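Local coordinates for protein probable Rab-related GTPase (Acanthamoeba polyphaga mimivirus, PDB 5XC5) that binds GTP with magnesium as a Rab-family small GTPase and may take part in protein transport, at residues Arg67-Thr72 with Tyr98-Asp103. The protein carries 1 engineered substitution. Sequence-based numbering, arbitrary orientation. Where two conformers were deposited one is given.
Sequences RFRSIT and YYWIND. With ACT (acetate ion), chain D.
Arg69 and Thr72 pack on Trp100 in a largely buried side-chain contact that bridges two helices on one side of the Ras-like fold; Arg69 stays partly exposed. Helix 69-72 follows residues 61-65, probably part of the GTP site, and lies in what corresponds to switch II of small GTPases. The benzo end of the Trp100 indole reaches across to it. Arg69 NE lies 3.3 Å from Trp100 CH2. Trp100 CZ2 sits over the centre of one face of the Arg69 guanidinium, 3.4 Å from Arg69 CZ. The two planes are inclined by 41°, so this is an oblique contact and not a flat stack. The Arg69 chain leaves with CG anti to the backbone N (chi1 -158°), then bends at chi2 and chi3, which turns a guanidinium face to the benzo end of the indole. Thr72 adds its methyl: CG2 is 4.0 Å from Trp100 CZ3. Its OG1 is hydrogen-bonded to the Ala63 carbonyl. Just before the N-cap residue Phe68, Arg67 N (3.0 Å) and NH1 both hydrogen-bond ACT O of an acetate ion, probably from the crystallisation liquor. Trp100 NE1 is hydrogen-bonded to Ser13 OG of the P-loop. Trp100 thus links helix 91-107 to the nucleotide-binding loop, and it also packs on Tyr76 and on Val84 of the central strand 81-87.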
loop_
_atom_site.group_PDB
_atom_site.type_symbol
_atom_site.label_atom_id
_atom_site.label_comp_id
_atom_site.label_asym_id
_atom_site.label_seq_id
_atom_site.Cartn_x
_atom_site.Cartn_y
_atom_site.Cartn_z
ATOM N N ARG A 67 -12.916 5.736 12.347
ATOM C CA ARG A 67 -14.284 5.287 12.587
ATOM C C ARG A 67 -14.745 4.233 11.585
ATOM O O ARG A 67 -15.750 3.560 11.837
ATOM C CB ARG A 67 -15.248 6.476 12.696
ATOM C CG ARG A 67 -15.653 7.109 11.393
ATOM C CD ARG A 67 -16.322 8.445 11.678
ATOM N NE ARG A 67 -16.868 9.074 10.478
ATOM C CZ ARG A 67 -16.183 9.877 9.675
ATOM N NH1 ARG A 67 -14.908 10.146 9.921
ATOM N NH2 ARG A 67 -16.775 10.407 8.614
ATOM N N PHE A 68 -14.013 4.048 10.486
ATOM C CA PHE A 68 -14.347 3.066 9.463
ATOM C C PHE A 68 -13.443 1.840 9.512
ATOM O O PHE A 68 -13.462 1.016 8.589
ATOM C CB PHE A 68 -14.326 3.731 8.085
ATOM C CG PHE A 68 -15.306 4.876 7.945
ATOM C CD1 PHE A 68 -16.617 4.758 8.399
ATOM C CD2 PHE A 68 -14.920 6.073 7.357
ATOM C CE1 PHE A 68 -17.528 5.808 8.270
ATOM C CE2 PHE A 68 -15.829 7.132 7.222
ATOM C CZ PHE A 68 -17.134 7.000 7.684
ATOM N N ARG A 69 -12.681 1.669 10.598
ATOM C CA ARG A 69 -11.818 0.496 10.690
ATOM C C ARG A 69 -12.622 -0.788 10.670
ATOM O O ARG A 69 -12.150 -1.796 10.136
ATOM C CB ARG A 69 -10.933 0.564 11.930
ATOM C CG ARG A 69 -9.680 -0.295 11.823
ATOM C CD ARG A 69 -8.494 0.545 12.171
ATOM N NE ARG A 69 -8.585 1.808 11.460
ATOM C CZ ARG A 69 -7.765 2.835 11.626
ATOM N NH1 ARG A 69 -6.764 2.767 12.490
ATOM N NH2 ARG A 69 -7.947 3.916 10.918
ATOM N N SER A 70 -13.843 -0.774 11.216
ATOM C CA SER A 70 -14.608 -2.015 11.230
ATOM C C SER A 70 -15.111 -2.403 9.849
ATOM O O SER A 70 -15.551 -3.542 9.677
ATOM C CB SER A 70 -15.739 -1.983 12.265
ATOM O OG SER A 70 -16.774 -1.113 11.862
ATOM N N ILE A 71 -15.045 -1.498 8.868
ATOM C CA ILE A 71 -15.234 -1.875 7.469
ATOM C C ILE A 71 -13.957 -2.476 6.911
ATOM O O ILE A 71 -13.963 -3.568 6.330
ATOM C CB ILE A 71 -15.653 -0.662 6.615
ATOM C CG1 ILE A 71 -16.936 -0.017 7.131
ATOM C CG2 ILE A 71 -15.801 -1.088 5.147
ATOM C CD1 ILE A 71 -17.315 1.257 6.370
ATOM N N THR A 72 -12.844 -1.768 7.080
ATOM C CA THR A 72 -11.572 -2.192 6.512
ATOM C C THR A 72 -11.184 -3.584 6.983
ATOM O O THR A 72 -10.652 -4.382 6.203
ATOM C CB THR A 72 -10.511 -1.152 6.875
ATOM O OG1 THR A 72 -10.835 0.066 6.190
ATOM C CG2 THR A 72 -9.115 -1.617 6.485
ATOM N N TYR A 98 2.877 -0.264 12.365
ATOM C CA TYR A 98 2.999 -1.465 13.181
ATOM C C TYR A 98 1.641 -2.092 13.441
ATOM O O TYR A 98 1.489 -3.315 13.357
ATOM C CB TYR A 98 3.682 -1.190 14.526
ATOM C CG TYR A 98 3.912 -2.495 15.283
ATOM C CD1 TYR A 98 2.915 -3.058 16.086
ATOM C CD2 TYR A 98 5.099 -3.192 15.145
ATOM C CE1 TYR A 98 3.117 -4.271 16.743
ATOM C CE2 TYR A 98 5.316 -4.388 15.805
ATOM C CZ TYR A 98 4.332 -4.925 16.600
ATOM O OH TYR A 98 4.573 -6.122 17.240
ATOM N N TYR A 99 0.648 -1.270 13.776
ATOM C CA TYR A 99 -0.650 -1.798 14.174
ATOM C C TYR A 99 -1.463 -2.263 12.984
ATOM O O TYR A 99 -2.224 -3.232 13.097
ATOM C CB TYR A 99 -1.391 -0.778 15.038
ATOM C CG TYR A 99 -0.536 -0.353 16.210
ATOM C CD1 TYR A 99 -0.406 -1.166 17.333
ATOM C CD2 TYR A 99 0.185 0.838 16.173
ATOM C CE1 TYR A 99 0.396 -0.786 18.402
ATOM C CE2 TYR A 99 0.985 1.225 17.235
ATOM C CZ TYR A 99 1.088 0.411 18.343
ATOM O OH TYR A 99 1.886 0.794 19.400
ATOM N N TRP A 100 -1.281 -1.629 11.826
ATOM C CA TRP A 100 -1.916 -2.127 10.610
ATOM C C TRP A 100 -1.433 -3.533 10.282
ATOM O O TRP A 100 -2.235 -4.423 9.967
ATOM C CB TRP A 100 -1.621 -1.184 9.442
ATOM C CG TRP A 100 -2.436 0.069 9.451
ATOM C CD1 TRP A 100 -1.980 1.334 9.610
ATOM C CD2 TRP A 100 -3.849 0.163 9.267
ATOM N NE1 TRP A 100 -3.023 2.224 9.554
ATOM C CE2 TRP A 100 -4.182 1.534 9.338
ATOM C CE3 TRP A 100 -4.865 -0.773 9.056
ATOM C CZ2 TRP A 100 -5.489 1.991 9.203
ATOM C CZ3 TRP A 100 -6.163 -0.322 8.917
ATOM C CH2 TRP A 100 -6.461 1.052 8.986
ATOM N N ILE A 101 -0.112 -3.745 10.339
ATOM C CA ILE A 101 0.450 -5.057 10.031
ATOM C C ILE A 101 0.029 -6.072 11.082
ATOM O O ILE A 101 -0.348 -7.205 10.756
ATOM C CB ILE A 101 1.979 -4.953 9.893
ATOM C CG1 ILE A 101 2.349 -4.150 8.644
ATOM C CG2 ILE A 101 2.613 -6.326 9.837
ATOM C CD1 ILE A 101 3.847 -3.907 8.508
ATOM N N ASN A 102 0.053 -5.667 12.350
ATOM C CA ASN A 102 -0.371 -6.557 13.426
ATOM C C ASN A 102 -1.813 -6.998 13.231
ATOM O O ASN A 102 -2.134 -8.184 13.364
ATOM C CB ASN A 102 -0.215 -5.848 14.767
ATOM C CG ASN A 102 -0.764 -6.661 15.911
ATOM O OD1 ASN A 102 -0.136 -7.625 16.352
ATOM N ND2 ASN A 102 -1.947 -6.285 16.397
ATOM N N ASP A 103 -2.693 -6.056 12.891
ATOM C CA ASP A 103 -4.108 -6.370 12.722
ATOM C C ASP A 103 -4.341 -7.254 11.508
ATOM O O ASP A 103 -5.150 -8.187 11.559
ATOM C CB ASP A 103 -4.898 -5.073 12.592
ATOM C CG ASP A 103 -5.054 -4.366 13.912
ATOM O OD1 ASP A 103 -4.512 -4.876 14.917
ATOM O OD2 ASP A 103 -5.708 -3.305 13.945
HETATM C C ACT D . -12.068 9.517 11.915
HETATM O O ACT D . -12.932 8.641 11.732
HETATM O OXT ACT D . -12.408 10.697 11.767
HETATM C CH3 ACT D . -10.691 9.181 12.311
#